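Local coordinates for fluorescence recovery protein (Synechocystis sp., PDB 4JDX) that destabilises the OCP-R form of orange carotenoid protein, speeding its conversion to OCP-O and the recovery of fluorescence after non-photochemical quenching, at residues D36-L39 with A40-Q43; Q48-Q51 with I52-W56; L92-A95 with E96-T99; R66-I69 with D70-D74. One frame throughout, in Å; residues are numbered along the deposited sequence.

Overall arrangement
All four contacts are local, each within a few residues of the chain, and they sample one mostly helical protein of which the assembly holds two copies. Contacts 1 and 2 lie on the same side of the chain's centre, their centres about 16 Å apart, and meet through the dimer: Leu-38 and Leu-39 pack on Leu-55 and Ile-49 of the second subunit. Contacts 1 and 4 touch within the chain, Leu-38 CD2 lying 4.2 Å from Ile-69 CD1. Contact 3 joins contact 4 where Leu-92 CD1 comes 3.9 Å from Lys-72 NZ, whereas contacts 2 and 3 stand farthest apart, about 37 Å between centres. Glu-34 and Arg-33 of helix 17-47 supply partners to contacts 4 and 3 respectively.

Contact 1 (D36-L39 with A40-Q43); sequences DGLL and ATVQ
Regular alpha-helical bonding joins 36-39 to 40-43: Ala-40, Thr-41, Val-42 and Gln-43 each donate their N-H to the carbonyl four residues earlier, the straightest of these bonds being Val-42 N to Leu-38 O (2.9 Å, 173° at the hydrogen). Leu-38 O is doubly gripped, because Thr-41 OG1 also donates to it at 2.7 Å. The two donors arrive differently. Val-42 N stands nearly in line with the C=O bond, whereas the hydroxyl comes in from the side, at a C=O...OG1 angle of 122° and tilted from the carbonyl plane. Thr-41 can do this because its OG1 lies between its own N and carbonyl carbon (chi1 59°), turned back toward the preceding turn. Four residues apart on the helix, the Leu-38 and Val-42 side chains cross obliquely, CD1 of the leucine meeting CG2 of the valine at 3.8 Å. Leu-39 is approached by the amide oxygen of Gln-43, with OE1 3.9 Å from CG. In the fold, Leu-38 and Thr-41 pack against Phe-61, and Val-42 against Leu-62, of helix 53-70 in the same chain. Val-42 also meets Leu-55 of the second subunit, which places this turn of helix 17-47 in the dimer interface.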
loop_
_atom_site.group_PDB
_atom_site.type_symbol
_atom_site.label_atom_id
_atom_site.label_comp_id
_atom_site.label_asym_id
_atom_site.label_seq_id
_atom_site.Cartn_x
_atom_site.Cartn_y
_atom_site.Cartn_z
ATOM N N ASP A 36 2.692 -16.196 0.426
ATOM C CA ASP A 36 2.389 -16.679 -0.914
ATOM C C ASP A 36 0.983 -16.272 -1.336
ATOM O O ASP A 36 0.772 -15.806 -2.457
ATOM C CB ASP A 36 2.546 -18.200 -0.981
ATOM C CG ASP A 36 3.997 -18.637 -0.954
ATOM O OD1 ASP A 36 4.872 -17.823 -1.318
ATOM O OD2 ASP A 36 4.266 -19.794 -0.573
ATOM N N GLY A 37 0.024 -16.434 -0.432
ATOM C CA GLY A 37 -1.350 -16.068 -0.718
ATOM C C GLY A 37 -1.478 -14.569 -0.907
ATOM O O GLY A 37 -2.090 -14.103 -1.867
ATOM N N LEU A 38 -0.886 -13.814 0.013
ATOM C CA LEU A 38 -0.930 -12.359 -0.033
ATOM C C LEU A 38 -0.395 -11.853 -1.363
ATOM O O LEU A 38 -1.044 -11.069 -2.057
ATOM C CB LEU A 38 -0.096 -11.765 1.101
ATOM C CG LEU A 38 0.002 -10.237 1.087
ATOM C CD1 LEU A 38 -1.392 -9.625 1.079
ATOM C CD2 LEU A 38 0.816 -9.733 2.273
ATOM N N LEU A 39 0.803 -12.306 -1.706
ATOM C CA LEU A 39 1.449 -11.921 -2.948
ATOM C C LEU A 39 0.533 -12.171 -4.146
ATOM O O LEU A 39 0.376 -11.307 -5.006
ATOM C CB LEU A 39 2.753 -12.699 -3.111
ATOM C CG LEU A 39 3.599 -12.342 -4.329
ATOM C CD1 LEU A 39 3.806 -10.832 -4.418
ATOM C CD2 LEU A 39 4.931 -13.080 -4.271
ATOM N N ALA A 40 -0.077 -13.352 -4.185
ATOM C CA ALA A 40 -0.931 -13.752 -5.301
ATOM C C ALA A 40 -2.125 -12.815 -5.465
ATOM O O ALA A 40 -2.438 -12.385 -6.576
ATOM C CB ALA A 40 -1.410 -15.189 -5.108
ATOM N N THR A 41 -2.792 -12.502 -4.358
ATOM C CA THR A 41 -3.951 -11.615 -4.393
ATOM C C THR A 41 -3.540 -10.220 -4.846
ATOM O O THR A 41 -4.157 -9.637 -5.734
ATOM C CB THR A 41 -4.647 -11.508 -3.016
ATOM O OG1 THR A 41 -3.722 -11.021 -2.035
ATOM C CG2 THR A 41 -5.197 -12.857 -2.580
ATOM N N VAL A 42 -2.488 -9.699 -4.225
ATOM C CA VAL A 42 -1.955 -8.385 -4.563
ATOM C C VAL A 42 -1.607 -8.317 -6.042
ATOM O O VAL A 42 -2.017 -7.397 -6.751
ATOM C CB VAL A 42 -0.684 -8.083 -3.742
ATOM C CG1 VAL A 42 0.052 -6.854 -4.292
ATOM C CG2 VAL A 42 -1.036 -7.902 -2.273
ATOM N N GLN A 43 -0.844 -9.304 -6.496
ATOM C CA GLN A 43 -0.407 -9.369 -7.882
ATOM C C GLN A 43 -1.611 -9.423 -8.813
ATOM O O GLN A 43 -1.535 -9.008 -9.971
ATOM C CB GLN A 43 0.470 -10.605 -8.094
ATOM C CG GLN A 43 1.754 -10.335 -8.852
ATOM C CD GLN A 43 2.781 -11.435 -8.669
ATOM O OE1 GLN A 43 2.500 -12.466 -8.063
ATOM N NE2 GLN A 43 3.980 -11.218 -9.190
#

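Contact 2 (Q48-Q51 with I52-W56); sequences QITQ and IDDLW
With its CG turned beside its backbone N, opposite the carbonyl carbon (chi1 -69°), Asp-54 sends its carboxylate back toward Thr-50 and Gln-51, while Gln-51, fully extended with CG anti to N (chi1 -168°), reaches forward to Asp-53. OD2 of Asp-54 gathers two backbone N-H groups. Thr-50 N points almost straight at it, at 3.3 Å, and uses the anti lone pair; Gln-51 N, at 3.1 Å, meets the same oxygen from above the carboxylate plane. Thr-50 OG1 adds a weak bond to this oxygen. Further out, Gln-51 NE2 gives a bent bond of 2.7 Å to Asp-53 OD2, the amide and carboxylate planes standing 84° apart. On the apolar side Ile-49 CD1 rests 4.1 Å from Leu-55 CB, and Ile-49 CG2 lies against Asp-54 CB. An alanine at Asp-54 has no carboxylate, and would probably leave the N-H groups of Thr-50 and Gln-51 without this shared acceptor and the turn more mobile. Ile-52 packs on Leu-35 of the second subunit. The carboxylate of an early residue of helix 53-70 thus holds the backbone of the short connection that turns the chain from helix 17-47 into helix 53-70, the bend of a helical hairpin.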
loop_
_atom_site.group_PDB
_atom_site.type_symbol
_atom_site.label_atom_id
_atom_site.label_comp_id
_atom_site.label_asym_id
_atom_site.label_seq_id
_atom_site.Cartn_x
_atom_site.Cartn_y
_atom_site.Cartn_z
ATOM N N GLN A 48 -5.872 -6.070 -12.287
ATOM C CA GLN A 48 -7.285 -5.840 -12.561
ATOM C C GLN A 48 -7.643 -4.376 -12.347
ATOM O O GLN A 48 -8.807 -3.990 -12.455
ATOM C CB GLN A 48 -8.150 -6.718 -11.655
ATOM C CG GLN A 48 -7.984 -8.206 -11.893
ATOM C CD GLN A 48 -8.870 -9.042 -10.989
ATOM O OE1 GLN A 48 -10.081 -8.831 -10.923
ATOM N NE2 GLN A 48 -8.268 -9.993 -10.284
ATOM N N ILE A 49 -6.637 -3.561 -12.042
ATOM C CA ILE A 49 -6.862 -2.145 -11.800
ATOM C C ILE A 49 -7.253 -1.421 -13.077
ATOM O O ILE A 49 -6.625 -1.587 -14.123
ATOM C CB ILE A 49 -5.619 -1.463 -11.218
ATOM C CG1 ILE A 49 -5.343 -1.990 -9.809
ATOM C CG2 ILE A 49 -5.806 0.050 -11.201
ATOM C CD1 ILE A 49 -4.197 -1.295 -9.102
ATOM N N THR A 50 -8.298 -0.609 -12.973
ATOM C CA THR A 50 -8.748 0.222 -14.078
ATOM C C THR A 50 -8.936 1.640 -13.567
ATOM O O THR A 50 -8.322 2.582 -14.062
ATOM C CB THR A 50 -10.080 -0.288 -14.651
ATOM O OG1 THR A 50 -11.010 -0.493 -13.580
ATOM C CG2 THR A 50 -9.876 -1.592 -15.403
ATOM N N GLN A 51 -9.792 1.771 -12.563
ATOM C CA GLN A 51 -10.010 3.035 -11.880
ATOM C C GLN A 51 -8.860 3.237 -10.901
ATOM O O GLN A 51 -8.153 2.284 -10.575
ATOM C CB GLN A 51 -11.344 2.979 -11.140
ATOM C CG GLN A 51 -11.845 4.305 -10.611
ATOM C CD GLN A 51 -13.217 4.186 -9.977
ATOM O OE1 GLN A 51 -13.944 3.225 -10.224
ATOM N NE2 GLN A 51 -13.576 5.159 -9.149
ATOM N N ILE A 52 -8.660 4.465 -10.437
ATOM C CA ILE A 52 -7.567 4.739 -9.508
ATOM C C ILE A 52 -7.914 4.345 -8.083
ATOM O O ILE A 52 -7.037 3.974 -7.304
ATOM C CB ILE A 52 -7.173 6.216 -9.485
ATOM C CG1 ILE A 52 -5.935 6.388 -8.606
ATOM C CG2 ILE A 52 -8.323 7.073 -8.964
ATOM C CD1 ILE A 52 -5.500 7.795 -8.454
ATOM N N ASP A 53 -9.189 4.441 -7.736
ATOM C CA ASP A 53 -9.629 4.059 -6.405
ATOM C C ASP A 53 -9.339 2.581 -6.169
ATOM O O ASP A 53 -9.172 2.152 -5.032
ATOM C CB ASP A 53 -11.115 4.368 -6.218
ATOM C CG ASP A 53 -11.419 5.848 -6.348
ATOM O OD1 ASP A 53 -11.274 6.575 -5.344
ATOM O OD2 ASP A 53 -11.796 6.283 -7.456
ATOM N N ASP A 54 -9.261 1.813 -7.253
ATOM C CA ASP A 54 -8.843 0.417 -7.179
ATOM C C ASP A 54 -7.449 0.338 -6.577
ATOM O O ASP A 54 -7.127 -0.594 -5.840
ATOM C CB ASP A 54 -8.814 -0.212 -8.573
ATOM C CG ASP A 54 -10.195 -0.391 -9.166
ATOM O OD1 ASP A 54 -11.165 -0.514 -8.391
ATOM O OD2 ASP A 54 -10.304 -0.415 -10.409
ATOM N N LEU A 55 -6.626 1.328 -6.907
ATOM C CA LEU A 55 -5.247 1.380 -6.443
ATOM C C LEU A 55 -5.180 1.784 -4.973
ATOM O O LEU A 55 -4.270 1.379 -4.251
ATOM C CB LEU A 55 -4.448 2.355 -7.312
ATOM C CG LEU A 55 -2.950 2.512 -7.046
ATOM C CD1 LEU A 55 -2.229 2.861 -8.342
ATOM C CD2 LEU A 55 -2.706 3.580 -5.986
ATOM N N TRP A 56 -6.151 2.577 -4.529
ATOM C CA TRP A 56 -6.215 2.994 -3.131
ATOM C C TRP A 56 -6.821 1.891 -2.267
ATOM O O TRP A 56 -6.450 1.728 -1.104
ATOM C CB TRP A 56 -7.024 4.286 -2.987
ATOM C CG TRP A 56 -6.457 5.454 -3.757
ATOM C CD1 TRP A 56 -7.132 6.286 -4.603
ATOM C CD2 TRP A 56 -5.097 5.909 -3.754
ATOM N NE1 TRP A 56 -6.281 7.232 -5.120
ATOM C CE2 TRP A 56 -5.026 7.022 -4.615
ATOM C CE3 TRP A 56 -3.934 5.485 -3.104
ATOM C CZ2 TRP A 56 -3.840 7.714 -4.845
ATOM C CZ3 TRP A 56 -2.759 6.175 -3.334
ATOM C CH2 TRP A 56 -2.721 7.276 -4.196
#

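Contact 3 (L92-A95 with E96-T99); sequences LVQA and EELT
Two faces of very different character meet where Glu-97 folds back over Val-93 and Gln-94. The tightly packed side is built on the backbone: Glu-97 N donates to Gln-94 O (2.9 Å) and Leu-98 N to Ala-95 O (3.1 Å), both i to i+3 bonds of a short 3-10 turn. The extended chain of Glu-97 closes the turn from the other direction, its OE1 accepting Gln-94 N at 3.0 Å and 168°, although the N-H arrives from above the carboxylate plane. Buried Leu-98 lays its CB against Ala-95 O (3.4 Å) and its side chain on Ile-109, while Val-93 is buried against Leu-26 and Ala-30. On the solvent side Gln-94 and Glu-96, both exposed, run side by side in the same direction without a hydrogen bond between their side chains, their nearest approach being Gln-94 CB to Glu-96 OE2 at 3.7 Å. Glu-97 OE2 forms a salt bridge with Arg-33 NH2, and Arg-33 NH1 separately bonds Leu-92 O, a second tie to the loop. A leucine at Glu-97 lacks the carboxylate, so Gln-94 N would probably lose its acceptor and Arg-33 its ion-pair mate. With OE1 serving its own turn and OE2 helix 17-47, the carboxylate is shared, its negative charge probably stabilised by the arginine.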
loop_
_atom_site.group_PDB
_atom_site.type_symbol
_atom_site.label_atom_id
_atom_site.label_comp_id
_atom_site.label_asym_id
_atom_site.label_seq_id
_atom_site.Cartn_x
_atom_site.Cartn_y
_atom_site.Cartn_z
ATOM N N LEU A 92 -4.291 -21.863 6.835
ATOM C CA LEU A 92 -2.847 -21.645 6.851
ATOM C C LEU A 92 -2.105 -22.823 7.480
ATOM O O LEU A 92 -0.896 -22.975 7.303
ATOM C CB LEU A 92 -2.515 -20.342 7.582
ATOM C CG LEU A 92 -2.965 -19.078 6.843
ATOM C CD1 LEU A 92 -2.646 -17.823 7.643
ATOM C CD2 LEU A 92 -2.329 -19.013 5.461
ATOM N N VAL A 93 -2.837 -23.651 8.218
ATOM C CA VAL A 93 -2.314 -24.936 8.667
ATOM C C VAL A 93 -3.379 -26.010 8.492
ATOM O O VAL A 93 -4.578 -25.726 8.539
ATOM C CB VAL A 93 -1.869 -24.902 10.145
ATOM C CG1 VAL A 93 -0.835 -23.803 10.366
ATOM C CG2 VAL A 93 -3.070 -24.730 11.070
ATOM N N GLN A 94 -2.934 -27.242 8.279
ATOM C CA GLN A 94 -3.843 -28.372 8.153
ATOM C C GLN A 94 -3.928 -29.101 9.489
ATOM O O GLN A 94 -2.956 -29.142 10.245
ATOM C CB GLN A 94 -3.369 -29.313 7.042
ATOM C CG GLN A 94 -3.315 -28.653 5.670
ATOM C CD GLN A 94 -4.683 -28.212 5.181
ATOM O OE1 GLN A 94 -4.943 -27.020 5.016
ATOM N NE2 GLN A 94 -5.564 -29.177 4.942
ATOM N N ALA A 95 -5.099 -29.653 9.786
ATOM C CA ALA A 95 -5.328 -30.359 11.043
ATOM C C ALA A 95 -4.288 -31.455 11.258
ATOM O O ALA A 95 -3.886 -31.729 12.389
ATOM C CB ALA A 95 -6.726 -30.954 11.055
ATOM N N GLU A 96 -3.846 -32.067 10.165
ATOM C CA GLU A 96 -2.902 -33.179 10.231
ATOM C C GLU A 96 -1.537 -32.720 10.746
ATOM O O GLU A 96 -0.729 -33.532 11.197
ATOM C CB GLU A 96 -2.748 -33.834 8.853
ATOM C CG GLU A 96 -4.064 -34.241 8.198
ATOM C CD GLU A 96 -4.665 -33.130 7.356
ATOM O OE1 GLU A 96 -5.702 -32.565 7.766
ATOM O OE2 GLU A 96 -4.098 -32.818 6.285
ATOM N N GLU A 97 -1.293 -31.415 10.684
ATOM C CA GLU A 97 -0.012 -30.846 11.093
ATOM C C GLU A 97 0.025 -30.538 12.592
ATOM O O GLU A 97 1.020 -30.016 13.099
ATOM C CB GLU A 97 0.269 -29.573 10.289
ATOM C CG GLU A 97 0.423 -29.818 8.796
ATOM C CD GLU A 97 0.596 -28.541 7.997
ATOM O OE1 GLU A 97 0.043 -27.498 8.403
ATOM O OE2 GLU A 97 1.290 -28.584 6.960
ATOM N N LEU A 98 -1.054 -30.873 13.293
ATOM C CA LEU A 98 -1.166 -30.599 14.724
ATOM C C LEU A 98 -0.920 -31.841 15.578
ATOM O O LEU A 98 -1.004 -31.782 16.804
ATOM C CB LEU A 98 -2.559 -30.052 15.035
ATOM C CG LEU A 98 -2.919 -28.734 14.349
ATOM C CD1 LEU A 98 -4.397 -28.418 14.551
ATOM C CD2 LEU A 98 -2.037 -27.610 14.875
ATOM N N THR A 99 -0.601 -32.957 14.930
ATOM C CA THR A 99 -0.532 -34.247 15.608
ATOM C C THR A 99 0.678 -34.391 16.533
ATOM O O THR A 99 0.815 -35.402 17.222
ATOM C CB THR A 99 -0.503 -35.402 14.591
ATOM O OG1 THR A 99 0.675 -35.296 13.782
ATOM C CG2 THR A 99 -1.740 -35.369 13.701
#

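Contact 4 (R66-I69 with D70-D74); sequences RHEI and DGKYD
The C-terminal end of helix 53-70 gives way here to a turn, with Tyr-73 at the centre of an inverse gamma turn, and the change is recorded in bonds between 66-69 and 70-74. Asp-70 N still reaches four residues back to Arg-66 O (3.1 Å), but Gly-71 N turns to Glu-68 O, three residues back, at 3.3 Å and from well above the carbonyl plane. Lys-72 N then makes a weak bond to Ile-69 O. On the surface Glu-68 and Lys-72 lie side by side and point the same way, and a salt bridge joins OE2 to NZ at 3.2 Å, its hydrogen bond weak. A bend at the third torsion of the lysine (chi3 -88°) goes with this approach, CE as well as NZ lying close to OE2. Glu-90, the stronger partner, and Glu-34 of the same chain also salt-bridge Lys-72 NZ, so its positive charge is probably well compensated. The ammonium and the ring of Tyr-73, whose OH bonds Glu-34, thereby join the turn to helix 17-47. The far end of Arg-66 packs on Trp-56 of the second subunit. Water 1 bridges the two segments, donating to Ile-69 O at 2.8 Å and accepting from Tyr-73 N at 3.0 Å, with its oxygen in the plane of the tyrosine ring, at the edge.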
loop_
_atom_site.group_PDB
_atom_site.type_symbol
_atom_site.label_atom_id
_atom_site.label_comp_id
_atom_site.label_asym_id
_atom_site.label_seq_id
_atom_site.Cartn_x
_atom_site.Cartn_y
_atom_site.Cartn_z
ATOM N N ARG A 66 -0.770 -6.192 6.361
ATOM C CA ARG A 66 0.600 -6.133 6.851
ATOM C C ARG A 66 0.634 -5.954 8.367
ATOM O O ARG A 66 1.487 -6.523 9.050
ATOM C CB ARG A 66 1.364 -4.993 6.179
ATOM C CG ARG A 66 2.802 -4.886 6.642
ATOM C CD ARG A 66 3.639 -4.038 5.705
ATOM N NE ARG A 66 5.010 -3.891 6.189
ATOM C CZ ARG A 66 5.997 -3.331 5.497
ATOM N NH1 ARG A 66 5.777 -2.866 4.277
ATOM N NH2 ARG A 66 7.209 -3.243 6.026
ATOM N N HIS A 67 -0.297 -5.162 8.888
ATOM C CA HIS A 67 -0.365 -4.912 10.322
ATOM C C HIS A 67 -0.881 -6.152 11.043
ATOM O O HIS A 67 -0.425 -6.485 12.135
ATOM C CB HIS A 67 -1.275 -3.720 10.625
ATOM C CG HIS A 67 -1.321 -3.354 12.077
ATOM N ND1 HIS A 67 -2.476 -3.419 12.825
ATOM C CD2 HIS A 67 -0.350 -2.930 12.920
ATOM C CE1 HIS A 67 -2.217 -3.044 14.065
ATOM N NE2 HIS A 67 -0.934 -2.743 14.149
ATOM N N GLU A 68 -1.842 -6.822 10.417
ATOM C CA GLU A 68 -2.396 -8.067 10.931
ATOM C C GLU A 68 -1.289 -9.100 11.102
ATOM O O GLU A 68 -1.141 -9.705 12.164
ATOM C CB GLU A 68 -3.443 -8.602 9.951
ATOM C CG GLU A 68 -4.033 -9.956 10.317
ATOM C CD GLU A 68 -4.904 -10.523 9.215
ATOM O OE1 GLU A 68 -5.246 -9.768 8.282
ATOM O OE2 GLU A 68 -5.243 -11.723 9.277
ATOM N N ILE A 69 -0.513 -9.281 10.041
ATOM C CA ILE A 69 0.546 -10.284 10.006
ATOM C C ILE A 69 1.665 -9.989 11.001
ATOM O O ILE A 69 2.218 -10.904 11.611
ATOM C CB ILE A 69 1.144 -10.390 8.589
ATOM C CG1 ILE A 69 0.132 -11.048 7.648
ATOM C CG2 ILE A 69 2.459 -11.173 8.609
ATOM C CD1 ILE A 69 0.569 -11.093 6.199
ATOM N N ASP A 70 1.991 -8.713 11.166
ATOM C CA ASP A 70 3.056 -8.307 12.075
ATOM C C ASP A 70 2.835 -8.861 13.481
ATOM O O ASP A 70 3.794 -9.167 14.190
ATOM C CB ASP A 70 3.154 -6.779 12.138
ATOM C CG ASP A 70 3.778 -6.178 10.891
ATOM O OD1 ASP A 70 4.482 -6.904 10.159
ATOM O OD2 ASP A 70 3.570 -4.969 10.652
ATOM N N GLY A 71 1.572 -9.000 13.875
ATOM C CA GLY A 71 1.243 -9.418 15.226
ATOM C C GLY A 71 0.396 -10.677 15.305
ATOM O O GLY A 71 -0.118 -11.014 16.371
ATOM N N LYS A 72 0.258 -11.382 14.186
ATOM C CA LYS A 72 -0.615 -12.553 14.128
ATOM C C LYS A 72 0.004 -13.792 14.771
ATOM O O LYS A 72 -0.696 -14.590 15.394
ATOM C CB LYS A 72 -0.991 -12.876 12.678
ATOM C CG LYS A 72 -1.725 -14.200 12.528
ATOM C CD LYS A 72 -2.017 -14.528 11.078
ATOM C CE LYS A 72 -3.335 -13.932 10.627
ATOM N NZ LYS A 72 -3.788 -14.527 9.343
ATOM N N TYR A 73 1.314 -13.954 14.616
ATOM C CA TYR A 73 1.989 -15.166 15.071
ATOM C C TYR A 73 2.539 -15.014 16.483
ATOM O O TYR A 73 3.749 -15.036 16.703
ATOM C CB TYR A 73 3.087 -15.551 14.076
ATOM C CG TYR A 73 2.513 -15.891 12.719
ATOM C CD1 TYR A 73 2.080 -17.178 12.430
ATOM C CD2 TYR A 73 2.365 -14.919 11.740
ATOM C CE1 TYR A 73 1.538 -17.492 11.201
ATOM C CE2 TYR A 73 1.824 -15.225 10.507
ATOM C CZ TYR A 73 1.410 -16.514 10.245
ATOM O OH TYR A 73 0.869 -16.833 9.021
ATOM N N ASP A 74 1.623 -14.870 17.436
ATOM C CA ASP A 74 1.969 -14.694 18.837
ATOM C C ASP A 74 2.064 -16.055 19.528
ATOM O O ASP A 74 1.083 -16.795 19.594
ATOM C CB ASP A 74 0.907 -13.828 19.515
ATOM C CG ASP A 74 1.310 -13.385 20.902
ATOM O OD1 ASP A 74 2.343 -13.866 21.412
ATOM O OD2 ASP A 74 0.585 -12.556 21.489
HETATM O O HOH W 1 3.512 -12.115 13.796
#